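Local coordinates for protein CopN (Chlamydia pneumoniae, PDB 4NRH) that probably acts as a type III secretion gatekeeper, binding the Scc3 chaperone to direct the secretion of translocator proteins, at residues A[227-239]-A[269-281]. Residues are numbered along the deposited sequence; the frame is centred on the assembly and turned at random.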
ATOM      1  N   VAL A 227     -10.039 -14.027  13.099  1.00 47.21           N
ATOM      2  CA  VAL A 227     -10.768 -12.896  12.538  1.00 43.19           C
ATOM      3  C   VAL A 227     -11.096 -11.890  13.638  1.00 50.78           C
ATOM      4  O   VAL A 227     -10.934 -10.681  13.459  1.00 45.59           O
ATOM      5  CB  VAL A 227     -12.062 -13.344  11.834  1.00 45.89           C
ATOM      6  CG1 VAL A 227     -12.853 -12.138  11.352  1.00 45.42           C
ATOM      7  CG2 VAL A 227     -11.734 -14.271  10.671  1.00 49.08           C
ATOM      8  N   LYS A 228     -11.554 -12.401  14.778  1.00 52.04           N
ATOM      9  CA  LYS A 228     -11.851 -11.568  15.939  1.00 51.05           C
ATOM     10  C   LYS A 228     -10.601 -10.840  16.420  1.00 42.41           C
ATOM     11  O   LYS A 228     -10.646  -9.651  16.735  1.00 41.29           O
ATOM     12  CB  LYS A 228     -12.435 -12.415  17.071  1.00 54.67           C
ATOM     13  CG  LYS A 228     -13.931 -12.666  16.959  1.00 73.54           C
ATOM     14  CD  LYS A 228     -14.716 -11.369  17.074  1.00 84.26           C
ATOM     15  CE  LYS A 228     -16.210 -11.634  17.172  1.00 86.91           C
ATOM     16  NZ  LYS A 228     -16.989 -10.375  17.327  1.00 83.84           N
ATOM     17  N   VAL A 229      -9.490 -11.567  16.482  1.00 39.22           N
ATOM     18  CA  VAL A 229      -8.217 -11.002  16.917  1.00 43.86           C
ATOM     19  C   VAL A 229      -7.737  -9.923  15.950  1.00 42.89           C
ATOM     20  O   VAL A 229      -7.247  -8.872  16.370  1.00 41.26           O
ATOM     21  CB  VAL A 229      -7.133 -12.094  17.046  1.00 44.40           C
ATOM     22  CG1 VAL A 229      -5.805 -11.482  17.456  1.00 42.42           C
ATOM     23  CG2 VAL A 229      -7.564 -13.156  18.047  1.00 42.26           C
ATOM     24  N   ALA A 230      -7.888 -10.184  14.655  1.00 36.98           N
ATOM     25  CA  ALA A 230      -7.490  -9.231  13.624  1.00 43.75           C
ATOM     26  C   ALA A 230      -8.303  -7.944  13.699  1.00 47.21           C
ATOM     27  O   ALA A 230      -7.769  -6.852  13.506  1.00 43.09           O
ATOM     28  CB  ALA A 230      -7.627  -9.859  12.243  1.00 41.61           C
ATOM     29  N   GLU A 231      -9.594  -8.078  13.980  1.00 42.37           N
ATOM     30  CA  GLU A 231     -10.470  -6.916  14.100  1.00 48.50           C
ATOM     31  C   GLU A 231     -10.122  -6.085  15.332  1.00 41.01           C
ATOM     32  O   GLU A 231     -10.222  -4.860  15.309  1.00 45.67           O
ATOM     33  CB  GLU A 231     -11.937  -7.349  14.143  1.00 42.10           C
ATOM     34  CG  GLU A 231     -12.470  -7.837  12.803  1.00 45.18           C
ATOM     35  CD  GLU A 231     -13.809  -8.540  12.920  1.00 50.76           C
ATOM     36  OE1 GLU A 231     -14.211  -8.878  14.053  1.00 51.51           O
ATOM     37  OE2 GLU A 231     -14.461  -8.756  11.876  1.00 55.14           O
ATOM     38  N   SER A 232      -9.717  -6.757  16.406  1.00 41.78           N
ATOM     39  CA  SER A 232      -9.295  -6.068  17.623  1.00 43.79           C
ATOM     40  C   SER A 232      -7.999  -5.310  17.367  1.00 41.22           C
ATOM     41  O   SER A 232      -7.840  -4.168  17.797  1.00 44.32           O
ATOM     42  CB  SER A 232      -9.114  -7.059  18.776  1.00 42.45           C
ATOM     43  OG  SER A 232     -10.364  -7.514  19.264  1.00 65.96           O
ATOM     44  N   TYR A 233      -7.078  -5.965  16.667  1.00 35.84           N
ATOM     45  CA  TYR A 233      -5.801  -5.373  16.277  1.00 40.86           C
ATOM     46  C   TYR A 233      -6.012  -4.079  15.496  1.00 37.07           C
ATOM     47  O   TYR A 233      -5.361  -3.068  15.761  1.00 36.25           O
ATOM     48  CB  TYR A 233      -4.993  -6.378  15.452  1.00 40.86           C
ATOM     49  CG  TYR A 233      -3.629  -5.899  15.006  1.00 36.15           C
ATOM     50  CD1 TYR A 233      -2.658  -5.535  15.930  1.00 37.59           C
ATOM     51  CD2 TYR A 233      -3.302  -5.843  13.657  1.00 41.03           C
ATOM     52  CE1 TYR A 233      -1.406  -5.107  15.522  1.00 41.50           C
ATOM     53  CE2 TYR A 233      -2.056  -5.421  13.239  1.00 40.83           C
ATOM     54  CZ  TYR A 233      -1.111  -5.054  14.174  1.00 45.31           C
ATOM     55  OH  TYR A 233       0.131  -4.630  13.756  1.00 44.94           O
ATOM     56  N   HIS A 234      -6.926  -4.121  14.532  1.00 41.82           N
ATOM     57  CA  HIS A 234      -7.228  -2.959  13.704  1.00 45.51           C
ATOM     58  C   HIS A 234      -7.976  -1.888  14.491  1.00 47.70           C
ATOM     59  O   HIS A 234      -7.801  -0.695  14.247  1.00 52.15           O
ATOM     60  CB  HIS A 234      -8.040  -3.380  12.480  1.00 40.58           C
ATOM     61  CG  HIS A 234      -7.273  -4.226  11.515  1.00 58.03           C
ATOM     62  ND1 HIS A 234      -7.857  -5.235  10.780  1.00 65.06           N
ATOM     63  CD2 HIS A 234      -5.966  -4.213  11.163  1.00 55.47           C
ATOM     64  CE1 HIS A 234      -6.942  -5.808  10.019  1.00 66.32           C
ATOM     65  NE2 HIS A 234      -5.787  -5.205  10.231  1.00 59.58           N
ATOM     66  N   LYS A 235      -8.811  -2.321  15.430  1.00 42.16           N
ATOM     67  CA  LYS A 235      -9.520  -1.401  16.313  1.00 46.72           C
ATOM     68  C   LYS A 235      -8.528  -0.619  17.163  1.00 52.79           C
ATOM     69  O   LYS A 235      -8.682   0.585  17.376  1.00 59.94           O
ATOM     70  CB  LYS A 235     -10.498  -2.161  17.212  1.00 58.15           C
ATOM     71  CG  LYS A 235     -11.395  -1.269  18.055  1.00 70.30           C
ATOM     72  CD  LYS A 235     -12.471  -2.081  18.758  1.00 80.38           C
ATOM     73  CE  LYS A 235     -13.290  -1.217  19.704  1.00 92.16           C
ATOM     74  NZ  LYS A 235     -14.313  -2.017  20.436  1.00 98.85           N
ATOM     75  N   ILE A 236      -7.508  -1.319  17.644  1.00 51.86           N
ATOM     76  CA  ILE A 236      -6.464  -0.712  18.460  1.00 49.26           C
ATOM     77  C   ILE A 236      -5.571   0.208  17.624  1.00 55.65           C
ATOM     78  O   ILE A 236      -5.222   1.306  18.058  1.00 57.02           O
ATOM     79  CB  ILE A 236      -5.613  -1.793  19.154  1.00 40.55           C
ATOM     80  CG1 ILE A 236      -6.460  -2.553  20.176  1.00 47.85           C
ATOM     81  CG2 ILE A 236      -4.421  -1.177  19.842  1.00 48.51           C
ATOM     82  CD1 ILE A 236      -5.697  -3.619  20.930  1.00 54.91           C
ATOM     83  N   ILE A 237      -5.208  -0.242  16.425  1.00 52.67           N
ATOM     84  CA  ILE A 237      -4.400   0.568  15.516  1.00 47.85           C
ATOM     85  C   ILE A 237      -5.134   1.846  15.114  1.00 53.31           C
ATOM     86  O   ILE A 237      -4.540   2.924  15.048  1.00 64.41           O
ATOM     87  CB  ILE A 237      -4.017  -0.221  14.244  1.00 52.75           C
ATOM     88  CG1 ILE A 237      -2.940  -1.257  14.562  1.00 48.15           C
ATOM     89  CG2 ILE A 237      -3.518   0.711  13.151  1.00 65.00           C
ATOM     90  CD1 ILE A 237      -2.428  -1.981  13.338  1.00 53.53           C
ATOM     91  N   ASN A 238      -6.435   1.725  14.875  1.00 57.97           N
ATOM     92  CA  ASN A 238      -7.247   2.858  14.444  1.00 68.02           C
ATOM     93  C   ASN A 238      -7.631   3.778  15.600  1.00 77.83           C
ATOM     94  O   ASN A 238      -8.371   4.747  15.415  1.00 83.34           O
ATOM     95  CB  ASN A 238      -8.505   2.367  13.725  1.00 69.99           C
ATOM     96  CG  ASN A 238      -8.236   1.973  12.284  1.00 70.94           C
ATOM     97  OD1 ASN A 238      -8.416   2.773  11.366  1.00 85.78           O
ATOM     98  ND2 ASN A 238      -7.798   0.736  12.079  1.00 58.57           N
ATOM     99  N   ASP A 239      -7.126   3.473  16.791  1.00 80.67           N
ATOM    100  CA  ASP A 239      -7.287   4.359  17.939  1.00 84.37           C
ATOM    101  C   ASP A 239      -6.126   5.352  17.942  1.00 82.16           C
ATOM    102  O   ASP A 239      -4.980   4.983  18.195  1.00 85.24           O
ATOM    103  CB  ASP A 239      -7.330   3.558  19.243  1.00 82.45           C
ATOM    104  CG  ASP A 239      -7.692   4.409  20.451  1.00 85.17           C
ATOM    105  OD1 ASP A 239      -7.669   5.653  20.355  1.00 89.11           O
ATOM    106  OD2 ASP A 239      -8.008   3.822  21.508  1.00 85.30           O
ATOM    107  N   PHE A 269       0.167  -9.065  19.521  1.00 34.71           N
ATOM    108  CA  PHE A 269      -0.066  -7.726  18.989  1.00 32.00           C
ATOM    109  C   PHE A 269       1.240  -6.967  18.781  1.00 39.48           C
ATOM    110  O   PHE A 269       1.422  -6.300  17.761  1.00 39.71           O
ATOM    111  CB  PHE A 269      -0.987  -6.929  19.916  1.00 33.24           C
ATOM    112  CG  PHE A 269      -2.444  -7.269  19.766  1.00 36.03           C
ATOM    113  CD1 PHE A 269      -2.870  -8.132  18.771  1.00 28.91           C
ATOM    114  CD2 PHE A 269      -3.387  -6.717  20.617  1.00 33.53           C
ATOM    115  CE1 PHE A 269      -4.210  -8.443  18.631  1.00 38.88           C
ATOM    116  CE2 PHE A 269      -4.728  -7.023  20.482  1.00 39.93           C
ATOM    117  CZ  PHE A 269      -5.140  -7.888  19.486  1.00 42.26           C
ATOM    118  N   PHE A 270       2.139  -7.065  19.755  1.00 43.36           N
ATOM    119  CA  PHE A 270       3.423  -6.375  19.688  1.00 43.43           C
ATOM    120  C   PHE A 270       4.273  -6.922  18.546  1.00 41.40           C
ATOM    121  O   PHE A 270       4.912  -6.163  17.817  1.00 34.50           O
ATOM    122  CB  PHE A 270       4.178  -6.501  21.015  1.00 40.09           C
ATOM    123  CG  PHE A 270       5.389  -5.615  21.108  1.00 45.28           C
ATOM    124  CD1 PHE A 270       6.625  -6.057  20.666  1.00 47.76           C
ATOM    125  CD2 PHE A 270       5.287  -4.334  21.626  1.00 42.69           C
ATOM    126  CE1 PHE A 270       7.738  -5.242  20.744  1.00 44.81           C
ATOM    127  CE2 PHE A 270       6.396  -3.514  21.708  1.00 44.65           C
ATOM    128  CZ  PHE A 270       7.623  -3.969  21.266  1.00 49.54           C
ATOM    129  N   SER A 271       4.276  -8.242  18.400  1.00 33.83           N
ATOM    130  CA  SER A 271       5.007  -8.894  17.319  1.00 37.96           C
ATOM    131  C   SER A 271       4.438  -8.506  15.958  1.00 39.52           C
ATOM    132  O   SER A 271       5.165  -8.446  14.966  1.00 39.91           O
ATOM    133  CB  SER A 271       4.973 -10.413  17.493  1.00 37.43           C
ATOM    134  OG  SER A 271       5.417 -10.788  18.785  1.00 52.64           O
ATOM    135  N   ALA A 272       3.137  -8.237  15.919  1.00 33.51           N
ATOM    136  CA  ALA A 272       2.456  -7.871  14.679  1.00 40.26           C
ATOM    137  C   ALA A 272       2.943  -6.531  14.133  1.00 39.78           C
ATOM    138  O   ALA A 272       2.831  -6.263  12.937  1.00 36.85           O
ATOM    139  CB  ALA A 272       0.950  -7.835  14.896  1.00 38.39           C
ATOM    140  N   LEU A 273       3.479  -5.691  15.013  1.00 36.09           N
ATOM    141  CA  LEU A 273       3.930  -4.358  14.621  1.00 41.48           C
ATOM    142  C   LEU A 273       5.133  -4.402  13.682  1.00 38.41           C
ATOM    143  O   LEU A 273       5.388  -3.448  12.946  1.00 45.80           O
ATOM    144  CB  LEU A 273       4.273  -3.530  15.860  1.00 32.53           C
ATOM    145  CG  LEU A 273       3.131  -3.288  16.847  1.00 38.60           C
ATOM    146  CD1 LEU A 273       3.649  -2.621  18.108  1.00 43.61           C
ATOM    147  CD2 LEU A 273       2.037  -2.452  16.208  1.00 36.36           C
ATOM    148  N   ARG A 274       5.868  -5.510  13.709  1.00 31.37           N
ATOM    149  CA  ARG A 274       7.006  -5.684  12.812  1.00 37.51           C
ATOM    150  C   ARG A 274       6.757  -6.746  11.746  1.00 38.26           C
ATOM    151  O   ARG A 274       7.618  -6.995  10.904  1.00 44.70           O
ATOM    152  CB  ARG A 274       8.262  -6.042  13.607  1.00 39.61           C
ATOM    153  CG  ARG A 274       8.252  -7.447  14.183  1.00 48.39           C
ATOM    154  CD  ARG A 274       9.635  -7.855  14.661  1.00 58.35           C
ATOM    155  NE  ARG A 274       9.589  -9.010  15.550  1.00 73.50           N
ATOM    156  CZ  ARG A 274       9.657 -10.272  15.138  1.00 79.57           C
ATOM    157  NH1 ARG A 274       9.770 -10.542  13.844  1.00 81.62           N
ATOM    158  NH2 ARG A 274       9.609 -11.264  16.017  1.00 77.06           N
ATOM    159  N   GLN A 275       5.583  -7.370  11.781  1.00 35.35           N
ATOM    160  CA  GLN A 275       5.274  -8.455  10.853  1.00 39.84           C
ATOM    161  C   GLN A 275       4.159  -8.087   9.881  1.00 42.82           C
ATOM    162  O   GLN A 275       3.951  -8.765   8.875  1.00 50.34           O
ATOM    163  CB  GLN A 275       4.893  -9.723  11.620  1.00 38.27           C
ATOM    164  CG  GLN A 275       6.002 -10.278  12.500  1.00 51.32           C
ATOM    165  CD  GLN A 275       7.138 -10.878  11.695  1.00 67.43           C
ATOM    166  OE1 GLN A 275       8.111 -10.197  11.369  1.00 76.46           O
ATOM    167  NE2 GLN A 275       7.020 -12.159  11.368  1.00 66.30           N
ATOM    168  N   THR A 276       3.443  -7.010  10.183  1.00 39.79           N
ATOM    169  CA  THR A 276       2.365  -6.554   9.317  1.00 39.84           C
ATOM    170  C   THR A 276       2.798  -5.327   8.519  1.00 40.07           C
ATOM    171  O   THR A 276       3.811  -4.701   8.828  1.00 39.01           O
ATOM    172  CB  THR A 276       1.090  -6.230  10.118  1.00 40.28           C
ATOM    173  OG1 THR A 276       1.383  -5.240  11.111  1.00 38.81           O
ATOM    174  CG2 THR A 276       0.557  -7.481  10.802  1.00 47.50           C
ATOM    175  N   SER A 277       2.024  -5.002   7.490  1.00 38.77           N
ATOM    176  CA  SER A 277       2.374  -3.944   6.547  1.00 39.11           C
ATOM    177  C   SER A 277       2.542  -2.577   7.204  1.00 42.57           C
ATOM    178  O   SER A 277       1.760  -2.194   8.074  1.00 35.04           O
ATOM    179  CB  SER A 277       1.319  -3.852   5.446  1.00 38.70           C
ATOM    180  OG  SER A 277       1.571  -2.747   4.594  1.00 33.62           O
ATOM    181  N   SER A 278       3.574  -1.854   6.779  1.00 38.70           N
ATOM    182  CA  SER A 278       3.839  -0.508   7.272  1.00 34.55           C
ATOM    183  C   SER A 278       2.717   0.450   6.882  1.00 37.83           C
ATOM    184  O   SER A 278       2.498   1.469   7.539  1.00 39.36           O
ATOM    185  CB  SER A 278       5.175   0.005   6.731  1.00 36.06           C
ATOM    186  OG  SER A 278       5.096   0.288   5.344  1.00 31.40           O
ATOM    187  N   ARG A 279       2.013   0.112   5.808  1.00 40.26           N
ATOM    188  CA  ARG A 279       0.920   0.932   5.294  1.00 32.89           C
ATOM    189  C   ARG A 279      -0.260   0.991   6.267  1.00 32.32           C
ATOM    190  O   ARG A 279      -1.091   1.895   6.192  1.00 33.94           O
ATOM    191  CB  ARG A 279       0.463   0.395   3.936  1.00 28.72           C
ATOM    192  CG  ARG A 279      -0.402   1.352   3.138  1.00 32.97           C
ATOM    193  CD  ARG A 279      -0.754   0.762   1.785  1.00 35.21           C
ATOM    194  NE  ARG A 279      -1.659   1.623   1.031  1.00 39.64           N
ATOM    195  CZ  ARG A 279      -1.259   2.609   0.236  1.00 31.64           C
ATOM    196  NH1 ARG A 279       0.035   2.863   0.091  1.00 30.54           N
ATOM    197  NH2 ARG A 279      -2.153   3.342  -0.413  1.00 33.20           N
ATOM    198  N   LEU A 280      -0.325   0.023   7.176  1.00 32.75           N
ATOM    199  CA  LEU A 280      -1.369  -0.021   8.199  1.00 34.53           C
ATOM    200  C   LEU A 280      -1.359   1.205   9.109  1.00 42.16           C
ATOM    201  O   LEU A 280      -2.381   1.557   9.697  1.00 42.85           O
ATOM    202  CB  LEU A 280      -1.217  -1.278   9.055  1.00 32.13           C
ATOM    203  CG  LEU A 280      -1.616  -2.610   8.430  1.00 37.96           C
ATOM    204  CD1 LEU A 280      -1.427  -3.717   9.445  1.00 34.49           C
ATOM    205  CD2 LEU A 280      -3.054  -2.558   7.947  1.00 37.06           C
ATOM    206  N   PHE A 281      -0.203   1.850   9.222  1.00 35.73           N
ATOM    207  CA  PHE A 281      -0.045   2.970  10.141  1.00 36.04           C
ATOM    208  C   PHE A 281       0.069   4.295   9.392  1.00 37.09           C
ATOM    209  O   PHE A 281       0.940   4.467   8.540  1.00 43.57           O
ATOM    210  CB  PHE A 281       1.182   2.752  11.032  1.00 34.01           C
ATOM    211  CG  PHE A 281       1.171   1.434  11.761  1.00 31.67           C
ATOM    212  CD1 PHE A 281       1.690   0.294  11.168  1.00 35.90           C
ATOM    213  CD2 PHE A 281       0.630   1.335  13.032  1.00 29.41           C
ATOM    214  CE1 PHE A 281       1.677  -0.919  11.832  1.00 44.62           C
ATOM    215  CE2 PHE A 281       0.614   0.124  13.701  1.00 37.29           C
ATOM    216  CZ  PHE A 281       1.137  -1.003  13.099  1.00 41.62           C
TER
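Tyr233 on helix 226-237 comes within 6.8 Å, CA to CA, of Phe269 in helix 259-272, and Ile237, one turn on, lies 7.3 Å from Phe281 by the same measure. Between these two points the chain of 269-281 leaves its helix, bends at Thr276 and makes a short 3-10 turn at 278-280. Tyr233 reaches across to this bend. Its CG is anti to the backbone N (chi1 -179°), which extends the ring away from its own helix. The hydroxyl OH donates a hydrogen bond to Thr276 OG1 at 3.0 Å. Thr276 OG1 in turn donates to Ala272 O at 2.5 Å. That carbonyl also takes the Thr276 backbone N, from the opposite face of its plane, so two bonds tie Thr276 to Ala272. Ala272 CB packs 3.5 Å from Tyr233 CZ. Ile237 CD1 covers one face of the Tyr233 ring, offset toward the rim, and also meets Phe281 CZ at 3.7 Å. The Phe281 ring directs its edge at the Tyr233 hydroxyl. Phe269 is a knob in a hole formed by Val229, Ser232, Tyr233 and Ile236. One face of its ring lies against Tyr233 CA. Val229 CG1 lies 3.6 Å from Phe269 CE1, and Ile236 CD1 lies 3.6 Å from Phe269 CE2. The Phe269 and Tyr233 rings meet obliquely, their planes at 38°. Leu280 packs on Tyr233 and Ile237. This buried contact belongs to the third helical domain of the LcrE family. Arg279, beyond the bend, forms a salt bridge with Asp29 of the chaperone chain, so the same loop joins this helical core to the chaperone. Helix 179-215 adds Phe202, edge-to-face with Tyr233. Helix 244-255 packs on Val229 and Phe269, and helix 284-301 on Ile236 and Phe281.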